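Putative polysaccharide deacetylase (Bdellovibrio bacteriovorus HD100, PDB 5JP6) probably removes acetyl groups from peptidoglycan sugars as a zinc-binding carbohydrate esterase of family CE-4, acting in the predator's remodelling of the prey wall. Local coordinates at residues Q124-L135 against R339-R350; A300-W308 against A318-S326. The protein carries 1 engineered substitution. All blocks are in the same frame, centred on the assembly; numbering follows the deposited sequence. Where two conformers were deposited one is given.

Contact 1: residues Q124-L135 against R339-R350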
loop_
_atom_site.group_PDB
_atom_site.type_symbol
_atom_site.label_atom_id
_atom_site.label_comp_id
_atom_site.label_asym_id
_atom_site.label_seq_id
_atom_site.Cartn_x
_atom_site.Cartn_y
_atom_site.Cartn_z
ATOM N N GLN A 124 -7.412 19.530 3.183
ATOM C CA GLN A 124 -6.573 18.802 4.158
ATOM C C GLN A 124 -5.152 19.336 4.209
ATOM O O GLN A 124 -4.561 19.407 5.251
ATOM C CB GLN A 124 -6.551 17.314 3.849
ATOM C CG GLN A 124 -7.908 16.622 3.977
ATOM C CD GLN A 124 -8.364 16.568 5.402
ATOM O OE1 GLN A 124 -7.736 15.932 6.238
ATOM N NE2 GLN A 124 -9.450 17.244 5.695
ATOM N N ARG A 125 -4.631 19.721 3.055
ATOM C CA ARG A 125 -3.281 20.208 2.935
ATOM C C ARG A 125 -3.089 21.556 3.663
ATOM O O ARG A 125 -1.984 21.876 4.133
ATOM C CB ARG A 125 -2.978 20.330 1.412
ATOM C CG ARG A 125 -1.594 20.141 0.980
ATOM C CD ARG A 125 -1.493 20.117 -0.537
ATOM N NE ARG A 125 -1.969 18.882 -1.129
ATOM C CZ ARG A 125 -2.985 18.801 -1.975
ATOM N NH1 ARG A 125 -3.585 19.904 -2.425
ATOM N NH2 ARG A 125 -3.405 17.607 -2.397
ATOM N N GLU A 126 -4.156 22.343 3.787
ATOM C CA GLU A 126 -4.076 23.720 4.321
ATOM C C GLU A 126 -3.508 23.772 5.724
ATOM O O GLU A 126 -2.799 24.718 6.089
ATOM C CB GLU A 126 -5.471 24.366 4.361
ATOM C CG GLU A 126 -6.030 24.746 2.995
ATOM C CD GLU A 126 -7.441 25.340 3.081
ATOM O OE1 GLU A 126 -7.832 25.839 4.175
ATOM O OE2 GLU A 126 -8.176 25.275 2.072
ATOM N N SER A 127 -3.823 22.775 6.531
ATOM C CA SER A 127 -3.432 22.801 7.925
ATOM C C SER A 127 -2.121 22.078 8.212
ATOM O O SER A 127 -1.737 21.943 9.376
ATOM C CB SER A 127 -4.559 22.243 8.801
ATOM O OG SER A 127 -4.835 20.900 8.476
ATOM N N MET A 128 -1.437 21.628 7.163
ATOM C CA MET A 128 -0.160 20.956 7.353
ATOM C C MET A 128 1.000 21.882 7.198
ATOM O O MET A 128 1.069 22.628 6.236
ATOM C CB MET A 128 -0.006 19.853 6.351
ATOM C CG MET A 128 -1.000 18.764 6.621
ATOM S SD MET A 128 -1.101 17.730 5.186
ATOM C CE MET A 128 -0.166 16.365 5.810
ATOM N N SER A 129 1.955 21.793 8.141
ATOM C CA SER A 129 3.162 22.625 8.030
ATOM C C SER A 129 4.081 22.134 6.944
ATOM O O SER A 129 4.849 22.922 6.378
ATOM C CB SER A 129 3.886 22.781 9.365
ATOM O OG SER A 129 4.534 21.593 9.709
ATOM N N VAL A 130 3.982 20.839 6.626
ATOM C CA VAL A 130 4.776 20.214 5.552
ATOM C C VAL A 130 3.855 19.507 4.575
ATOM O O VAL A 130 3.626 18.318 4.690
ATOM C CB VAL A 130 5.860 19.246 6.081
ATOM C CG1 VAL A 130 6.738 18.811 4.935
ATOM C CG2 VAL A 130 6.704 19.919 7.159
ATOM N N PRO A 131 3.237 20.273 3.696
ATOM C CA PRO A 131 2.242 19.653 2.835
ATOM C C PRO A 131 2.872 18.680 1.845
ATOM O O PRO A 131 4.048 18.787 1.537
ATOM C CB PRO A 131 1.586 20.850 2.128
ATOM C CG PRO A 131 2.631 21.914 2.157
ATOM C CD PRO A 131 3.341 21.721 3.472
ATOM N N GLY A 132 2.074 17.716 1.408
ATOM C CA GLY A 132 2.421 16.817 0.356
ATOM C C GLY A 132 1.412 16.892 -0.768
ATOM O O GLY A 132 0.564 17.754 -0.758
ATOM N N HIS A 133 1.577 16.047 -1.773
ATOM C CA HIS A 133 0.655 15.958 -2.873
ATOM C C HIS A 133 0.862 14.627 -3.555
ATOM O O HIS A 133 1.947 14.367 -4.087
ATOM C CB HIS A 133 0.858 17.056 -3.903
ATOM C CG HIS A 133 -0.386 17.401 -4.627
ATOM N ND1 HIS A 133 -1.128 16.466 -5.307
ATOM C CD2 HIS A 133 -1.027 18.581 -4.772
ATOM C CE1 HIS A 133 -2.192 17.053 -5.823
ATOM N NE2 HIS A 133 -2.150 18.343 -5.515
ATOM N N ALA A 134 -0.191 13.821 -3.587
ATOM C CA ALA A 134 -0.072 12.503 -4.166
ATOM C C ALA A 134 -0.087 12.487 -5.679
ATOM O O ALA A 134 0.247 11.472 -6.262
ATOM C CB ALA A 134 -1.169 11.601 -3.668
ATOM N N LEU A 135 -0.557 13.565 -6.308
ATOM C CA LEU A 135 -0.861 13.562 -7.735
ATOM C C LEU A 135 0.176 14.291 -8.577
ATOM O O LEU A 135 0.198 14.148 -9.822
ATOM C CB LEU A 135 -2.217 14.177 -8.045
ATOM C CG LEU A 135 -3.379 13.685 -7.276
ATOM C CD1 LEU A 135 -4.634 14.372 -7.795
ATOM C CD2 LEU A 135 -3.487 12.165 -7.351
ATOM N N ARG A 339 -3.838 6.916 -1.107
ATOM C CA ARG A 339 -3.505 8.304 -1.434
ATOM C C ARG A 339 -3.131 9.104 -0.211
ATOM O O ARG A 339 -2.130 9.852 -0.213
ATOM C CB ARG A 339 -4.627 8.998 -2.198
ATOM C CG ARG A 339 -4.326 10.464 -2.348
ATOM C CD ARG A 339 -5.168 11.151 -3.369
ATOM N NE ARG A 339 -4.763 12.549 -3.456
ATOM C CZ ARG A 339 -5.419 13.483 -4.115
ATOM N NH1 ARG A 339 -6.485 13.165 -4.820
ATOM N NH2 ARG A 339 -4.950 14.718 -4.116
ATOM N N ARG A 340 -3.893 8.942 0.864
ATOM C CA ARG A 340 -3.678 9.819 2.018
ATOM C C ARG A 340 -2.304 9.585 2.638
ATOM O O ARG A 340 -1.709 10.504 3.154
ATOM C CB ARG A 340 -4.772 9.627 3.045
ATOM C CG ARG A 340 -4.807 10.689 4.118
ATOM C CD ARG A 340 -6.066 10.520 4.965
ATOM N NE ARG A 340 -7.305 10.440 4.212
ATOM C CZ ARG A 340 -8.118 11.467 3.905
ATOM N NH1 ARG A 340 -7.806 12.711 4.187
ATOM N NH2 ARG A 340 -9.255 11.232 3.300
ATOM N N THR A 341 -1.810 8.357 2.527
ATOM C CA THR A 341 -0.455 8.063 2.987
ATOM C C THR A 341 0.594 8.851 2.216
ATOM O O THR A 341 1.547 9.410 2.826
ATOM C CB THR A 341 -0.212 6.557 2.948
ATOM O OG1 THR A 341 -1.137 5.921 3.834
ATOM C CG2 THR A 341 1.233 6.170 3.326
ATOM N N ALA A 342 0.425 8.951 0.894
ATOM C CA ALA A 342 1.341 9.792 0.091
ATOM C C ALA A 342 1.173 11.274 0.515
ATOM O O ALA A 342 2.174 12.015 0.641
ATOM C CB ALA A 342 1.111 9.594 -1.403
ATOM N N GLU A 343 -0.075 11.725 0.764
ATOM C CA GLU A 343 -0.300 13.111 1.112
ATOM C C GLU A 343 0.396 13.503 2.414
ATOM O O GLU A 343 0.805 14.648 2.559
ATOM C CB GLU A 343 -1.807 13.396 1.260
ATOM C CG GLU A 343 -2.620 13.251 -0.016
ATOM C CD GLU A 343 -2.498 14.443 -0.947
ATOM O OE1 GLU A 343 -2.194 15.588 -0.520
ATOM O OE2 GLU A 343 -2.768 14.247 -2.169
ATOM N N ILE A 344 0.462 12.567 3.374
ATOM C CA ILE A 344 1.051 12.874 4.679
ATOM C C ILE A 344 2.526 12.487 4.800
ATOM O O ILE A 344 3.141 12.753 5.837
ATOM C CB ILE A 344 0.271 12.241 5.848
ATOM C CG1 ILE A 344 0.343 10.703 5.832
ATOM C CG2 ILE A 344 -1.177 12.741 5.838
ATOM C CD1 ILE A 344 0.387 10.100 7.207
ATOM N N MET A 345 3.108 11.923 3.735
ATOM C CA MET A 345 4.435 11.341 3.903
ATOM C C MET A 345 5.516 12.384 4.257
ATOM O O MET A 345 6.310 12.162 5.193
ATOM C CB MET A 345 4.818 10.472 2.712
ATOM C CG MET A 345 6.074 9.619 2.937
ATOM S SD MET A 345 5.994 8.530 4.394
ATOM C CE MET A 345 4.484 7.616 4.110
ATOM N N PRO A 346 5.552 13.539 3.542
ATOM C CA PRO A 346 6.570 14.522 3.973
ATOM C C PRO A 346 6.420 14.960 5.433
ATOM O O PRO A 346 7.403 15.058 6.163
ATOM C CB PRO A 346 6.339 15.690 3.009
ATOM C CG PRO A 346 5.777 15.036 1.782
ATOM C CD PRO A 346 4.876 13.935 2.278
ATOM N N GLN A 347 5.182 15.136 5.861
ATOM C CA GLN A 347 4.901 15.578 7.201
ATOM C C GLN A 347 5.315 14.473 8.229
ATOM O O GLN A 347 5.903 14.743 9.303
ATOM C CB GLN A 347 3.433 15.927 7.335
ATOM C CG GLN A 347 3.107 16.542 8.689
ATOM C CD GLN A 347 3.369 18.049 8.736
ATOM O OE1 GLN A 347 2.758 18.778 8.001
ATOM N NE2 GLN A 347 4.315 18.491 9.536
ATOM N N PHE A 348 5.021 13.226 7.888
ATOM C CA PHE A 348 5.369 12.083 8.720
ATOM C C PHE A 348 6.873 11.993 8.912
ATOM O O PHE A 348 7.362 11.798 10.017
ATOM C CB PHE A 348 4.822 10.790 8.107
ATOM C CG PHE A 348 5.264 9.550 8.817
ATOM C CD1 PHE A 348 4.777 9.243 10.062
ATOM C CD2 PHE A 348 6.212 8.690 8.258
ATOM C CE1 PHE A 348 5.170 8.087 10.723
ATOM C CE2 PHE A 348 6.627 7.565 8.937
ATOM C CZ PHE A 348 6.101 7.262 10.156
ATOM N N LEU A 349 7.599 12.102 7.805
ATOM C CA LEU A 349 9.038 12.041 7.855
ATOM C C LEU A 349 9.639 13.167 8.710
ATOM O O LEU A 349 10.570 12.934 9.469
ATOM C CB LEU A 349 9.600 12.010 6.440
ATOM C CG LEU A 349 9.227 10.772 5.593
ATOM C CD1 LEU A 349 9.557 10.989 4.120
ATOM C CD2 LEU A 349 9.870 9.528 6.153
ATOM N N ARG A 350 9.111 14.373 8.556
ATOM C CA ARG A 350 9.563 15.484 9.372
ATOM C C ARG A 350 9.302 15.215 10.852
ATOM O O ARG A 350 10.174 15.468 11.687
ATOM C CB ARG A 350 8.927 16.799 8.899
ATOM C CG ARG A 350 9.259 18.037 9.752
ATOM C CD ARG A 350 10.740 18.382 9.904
ATOM N NE ARG A 350 10.999 19.288 11.034
ATOM C CZ ARG A 350 10.969 20.616 11.005
ATOM N NH1 ARG A 350 10.707 21.287 9.893
ATOM N NH2 ARG A 350 11.223 21.288 12.119
HETATM O O HOH W 1 -5.639 17.495 -4.378
HETATM O O HOH W 2 2.952 15.756 4.105
HETATM O O HOH W 3 -0.638 16.961 2.274
HETATM O O HOH W 4 3.368 14.013 -0.914
#
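Glu-343, on helix 339-354, carries the ionic part of this contact. Its OE1 takes Arg-125 NH2 at 3.0 Å on the syn side, and the guanidinium and carboxylate planes stand 43° apart. Arg-339, one turn earlier, has a chain extended from CG to NE, which brings NE and NH2 side-on to a single oxygen, OE2, lying in the guanidinium plane. The two arginines come close at NH2, where water 1 accepts from both; Asp-122 also pairs with Arg-125, and Glu-94 and Asp-118 with Arg-339.

Further hydrogen bonds join the loop to the helix. Ala-134 N reaches Glu-343 OE2 at 3.0 Å from above the carboxylate plane, 72° out of it. The Gln-347 amide uses both ends: OE1 receives Val-130 N at 2.8 Å, and NE2 gives to Ser-129 OG at 3.1 Å, nearly straight at 166°. A bend at chi2 turns this amide back toward the loop. Water 2 donates to Val-130 O and Glu-343 O, and water 3 accepts from Gly-132 N and lies 2.7 Å from Glu-343 O, while water 4 joins His-133 N to Ala-342 O.

Flat groups and apolar atoms fill the rest. Within 124-135, His-133 CD2 lies over the face of the Arg-125 guanidinium, and across the contact Leu-135 CG lies over one face of the Arg-339 guanidinium. Val-130 CG1 meets Pro-346 CB at 3.7 Å, Ala-134 CB meets Ala-342 CB at 3.8 Å, and Met-128 CE rests on Ile-344 CG2.

OE2 thus accepts three protein N-H bonds and OE1 a fourth. So many donors would be expected to keep the buried carboxylate ionised, and through it a loop with little regular structure is tied to a helix of the NodB-homology region.

Contact 2: residues A300-W308 against A318-S326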
loop_
_atom_site.group_PDB
_atom_site.type_symbol
_atom_site.label_atom_id
_atom_site.label_comp_id
_atom_site.label_asym_id
_atom_site.label_seq_id
_atom_site.Cartn_x
_atom_site.Cartn_y
_atom_site.Cartn_z
ATOM N N ALA A 300 6.397 -9.371 9.205
ATOM C CA ALA A 300 5.178 -8.864 9.814
ATOM C C ALA A 300 5.503 -7.379 10.145
ATOM O O ALA A 300 6.226 -6.726 9.398
ATOM C CB ALA A 300 4.816 -9.702 11.025
ATOM N N TRP A 301 4.958 -6.829 11.212
ATOM C CA TRP A 301 5.146 -5.413 11.576
ATOM C C TRP A 301 4.708 -5.288 13.044
ATOM O O TRP A 301 4.028 -6.169 13.577
ATOM C CB TRP A 301 4.315 -4.445 10.702
ATOM C CG TRP A 301 2.835 -4.663 10.842
ATOM C CD1 TRP A 301 1.995 -3.992 11.697
ATOM C CD2 TRP A 301 2.039 -5.609 10.146
ATOM N NE1 TRP A 301 0.734 -4.492 11.587
ATOM C CE2 TRP A 301 0.725 -5.479 10.637
ATOM C CE3 TRP A 301 2.305 -6.574 9.166
ATOM C CZ2 TRP A 301 -0.301 -6.256 10.180
ATOM C CZ3 TRP A 301 1.263 -7.342 8.719
ATOM C CH2 TRP A 301 -0.016 -7.182 9.232
ATOM N N ASN A 302 5.083 -4.178 13.682
ATOM C CA ASN A 302 4.568 -3.871 15.019
ATOM C C ASN A 302 3.979 -2.477 15.169
ATOM O O ASN A 302 3.377 -2.185 16.183
ATOM C CB ASN A 302 5.626 -4.083 16.096
ATOM C CG ASN A 302 6.766 -3.110 15.979
ATOM O OD1 ASN A 302 7.410 -3.000 14.941
ATOM N ND2 ASN A 302 7.025 -2.379 17.052
ATOM N N ILE A 303 4.203 -1.618 14.192
ATOM C CA ILE A 303 3.684 -0.250 14.230
ATOM C C ILE A 303 2.627 -0.119 13.118
ATOM O O ILE A 303 2.957 -0.108 11.924
ATOM C CB ILE A 303 4.791 0.810 14.049
ATOM C CG1 ILE A 303 5.828 0.722 15.149
ATOM C CG2 ILE A 303 4.180 2.217 14.015
ATOM C CD1 ILE A 303 7.123 1.412 14.835
ATOM N N GLU A 304 1.364 0.004 13.533
ATOM C CA GLU A 304 0.237 0.159 12.601
ATOM C C GLU A 304 0.016 1.633 12.254
ATOM O O GLU A 304 0.090 2.495 13.105
ATOM C CB GLU A 304 -1.019 -0.469 13.174
ATOM C CG GLU A 304 -0.944 -1.968 12.874
ATOM C CD GLU A 304 -1.690 -2.862 13.788
ATOM O OE1 GLU A 304 -2.362 -2.375 14.726
ATOM O OE2 GLU A 304 -1.585 -4.084 13.543
ATOM N N SER A 305 -0.249 1.887 10.974
ATOM C CA SER A 305 -0.715 3.174 10.530
ATOM C C SER A 305 -2.209 3.278 10.493
ATOM O O SER A 305 -2.748 4.401 10.553
ATOM C CB SER A 305 -0.151 3.519 9.151
ATOM O OG SER A 305 -0.679 2.667 8.154
ATOM N N ASP A 306 -2.886 2.129 10.359
ATOM C CA ASP A 306 -4.328 2.129 10.087
ATOM C C ASP A 306 -4.674 2.983 8.847
ATOM O O ASP A 306 -5.768 3.531 8.763
ATOM C CB ASP A 306 -5.108 2.626 11.310
ATOM C CG ASP A 306 -5.063 1.674 12.467
ATOM O OD1 ASP A 306 -4.807 0.486 12.280
ATOM O OD2 ASP A 306 -5.410 2.158 13.577
ATOM N N ASP A 307 -3.750 3.064 7.860
ATOM C CA ASP A 307 -3.985 3.942 6.707
ATOM C C ASP A 307 -5.097 3.418 5.784
ATOM O O ASP A 307 -5.520 4.150 4.883
ATOM C CB ASP A 307 -2.705 4.302 5.955
ATOM C CG ASP A 307 -2.075 3.136 5.247
ATOM O OD1 ASP A 307 -2.534 1.967 5.369
ATOM O OD2 ASP A 307 -1.072 3.342 4.541
ATOM N N TRP A 308 -5.570 2.186 6.005
ATOM C CA TRP A 308 -6.734 1.600 5.293
ATOM C C TRP A 308 -8.046 2.290 5.695
ATOM O O TRP A 308 -9.054 2.167 4.987
ATOM C CB TRP A 308 -6.818 0.091 5.580
ATOM C CG TRP A 308 -6.880 -0.257 7.042
ATOM C CD1 TRP A 308 -5.833 -0.571 7.857
ATOM C CD2 TRP A 308 -8.063 -0.316 7.866
ATOM N NE1 TRP A 308 -6.283 -0.803 9.127
ATOM C CE2 TRP A 308 -7.641 -0.642 9.168
ATOM C CE3 TRP A 308 -9.424 -0.082 7.639
ATOM C CZ2 TRP A 308 -8.531 -0.792 10.220
ATOM C CZ3 TRP A 308 -10.301 -0.215 8.704
ATOM C CH2 TRP A 308 -9.850 -0.577 9.964
ATOM N N ALA A 318 -1.658 11.414 13.505
ATOM C CA ALA A 318 -1.725 11.239 14.946
ATOM C C ALA A 318 -1.656 9.759 15.330
ATOM O O ALA A 318 -0.929 9.394 16.253
ATOM C CB ALA A 318 -2.990 11.893 15.512
ATOM N N ARG A 319 -2.392 8.922 14.590
ATOM C CA ARG A 319 -2.409 7.503 14.913
ATOM C C ARG A 319 -1.055 6.844 14.653
ATOM O O ARG A 319 -0.513 6.141 15.513
ATOM C CB ARG A 319 -3.492 6.808 14.134
ATOM C CG ARG A 319 -3.526 5.309 14.317
ATOM C CD ARG A 319 -3.589 4.836 15.768
ATOM N NE ARG A 319 -4.726 5.332 16.516
ATOM C CZ ARG A 319 -5.898 4.719 16.676
ATOM N NH1 ARG A 319 -6.189 3.567 16.112
ATOM N NH2 ARG A 319 -6.813 5.295 17.454
ATOM N N VAL A 320 -0.491 7.078 13.464
ATOM C CA VAL A 320 0.761 6.416 13.173
ATOM C C VAL A 320 1.881 6.902 14.109
ATOM O O VAL A 320 2.695 6.112 14.596
ATOM C CB VAL A 320 1.135 6.476 11.687
ATOM C CG1 VAL A 320 1.552 7.890 11.225
ATOM C CG2 VAL A 320 2.229 5.485 11.375
ATOM N N LEU A 321 1.936 8.215 14.376
ATOM C CA LEU A 321 2.976 8.713 15.263
ATOM C C LEU A 321 2.753 8.278 16.719
ATOM O O LEU A 321 3.708 7.969 17.404
ATOM C CB LEU A 321 3.115 10.225 15.128
ATOM C CG LEU A 321 3.705 10.723 13.794
ATOM C CD1 LEU A 321 3.431 12.206 13.592
ATOM C CD2 LEU A 321 5.193 10.428 13.735
ATOM N N ALA A 322 1.497 8.221 17.168
ATOM C CA ALA A 322 1.226 7.662 18.498
ATOM C C ALA A 322 1.726 6.212 18.601
ATOM O O ALA A 322 2.344 5.826 19.588
ATOM C CB ALA A 322 -0.255 7.734 18.819
ATOM N N ASN A 323 1.543 5.432 17.538
ATOM C CA ASN A 323 1.973 4.052 17.558
ATOM C C ASN A 323 3.479 3.949 17.479
ATOM O O ASN A 323 4.075 3.076 18.102
ATOM C CB ASN A 323 1.297 3.256 16.444
ATOM C CG ASN A 323 -0.143 2.918 16.765
ATOM O OD1 ASN A 323 -0.574 2.966 17.917
ATOM N ND2 ASN A 323 -0.907 2.582 15.726
ATOM N N VAL A 324 4.110 4.809 16.675
ATOM C CA VAL A 324 5.587 4.857 16.670
ATOM C C VAL A 324 6.087 5.102 18.085
ATOM O O VAL A 324 6.967 4.368 18.578
ATOM C CB VAL A 324 6.130 5.971 15.723
ATOM C CG1 VAL A 324 7.613 6.197 15.952
ATOM C CG2 VAL A 324 5.843 5.615 14.255
ATOM N N GLU A 325 5.527 6.118 18.750
ATOM C CA GLU A 325 5.984 6.472 20.089
ATOM C C GLU A 325 5.727 5.391 21.122
ATOM O O GLU A 325 6.592 5.145 21.997
ATOM C CB GLU A 325 5.364 7.804 20.511
ATOM C CG GLU A 325 5.736 8.986 19.650
ATOM C CD GLU A 325 7.030 9.688 19.995
ATOM O OE1 GLU A 325 7.914 9.094 20.635
ATOM O OE2 GLU A 325 7.153 10.883 19.596
ATOM N N SER A 326 4.562 4.747 21.021
ATOM C CA SER A 326 4.148 3.660 21.911
ATOM C C SER A 326 5.106 2.459 21.848
ATOM O O SER A 326 5.499 1.876 22.847
ATOM C CB SER A 326 2.792 3.128 21.442
ATOM O OG SER A 326 1.787 3.802 22.078
HETATM O O HOH W 5 -3.818 1.364 15.469
#
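Arg-319 meets Asp-306 at the exposed margin of this contact. Its NH1 gives to Asp-306 OD2 at 3.0 Å, nearly along the C-O axis of the carboxylate; the N-H...O angle of 139° and planes 67° apart make this a bent, single-pronged salt bridge. A trans first torsion puts the arginine's CG beside OD2, and bends at chi2 and chi3 bring NH1 back to the same oxygen. Water 5 donates to OD2 at 2.6 Å and accepts from Asn-323 ND2, bridging Asp-306 to Asn-323 of the helix.

Val-320 follows on the buried side. Its CG2, anti to the backbone N, comes to 3.8 Å from Ser-305 CB. Ser-305 is fixed by its hydroxyl, which accepts from Asp-307 N in an ST turn and is also hydrogen-bonded to Leu-333 O.

One turn on, Asn-323 makes the straightest bond of the contact: ND2 gives to Glu-304 O at 2.8 Å and 177°. The oxygen lies in the plane of the amide, whereas the donor is tilted from the carbonyl plane. Asn-323 CB meanwhile packs on Ile-303 CG2 at 3.9 Å. The side chain of Glu-304 takes a different course, its OE2 accepting from Trp-301 NE1 through the anti lone pair.

Val-324 closes the series: its CG2 meets Ile-303 CG2 at 3.8 Å, the two side chains crossing at an angle.

The two segments belong to a beta-alpha-beta unit, in which strand 303-304 leads through helix 313-327 to the parallel strand 330-335. Ile-303 is bonded through its backbone to Ile-331 and Leu-333, and on the helix Val-320 and Val-324 also touch Phe-348 and Leu-352 of the adjoining helix 339-354.

Both contacts are partly buried, with centres 16 Å apart, and contact 2 is nested within the chain loop that contact 1 closes. Contact 1 joins distant parts of the sequence and buries 725 Å², against 347 Å² for the local crossover of contact 2. Its chemistry centres on a largely buried charge network and bridging waters, whereas contact 2 keeps its salt bridge toward the surface and valine and isoleucine packing inside. Helix 339-354 serves both: Thr-341 OG1 lies 2.7 Å from Asp-307 OD2, a probable hydrogen bond, and Phe-348 packs on Val-320 and Leu-321. Contact 2 lies nearer the metal, with the Ser-305 side chain about 11 Å from the zinc ion.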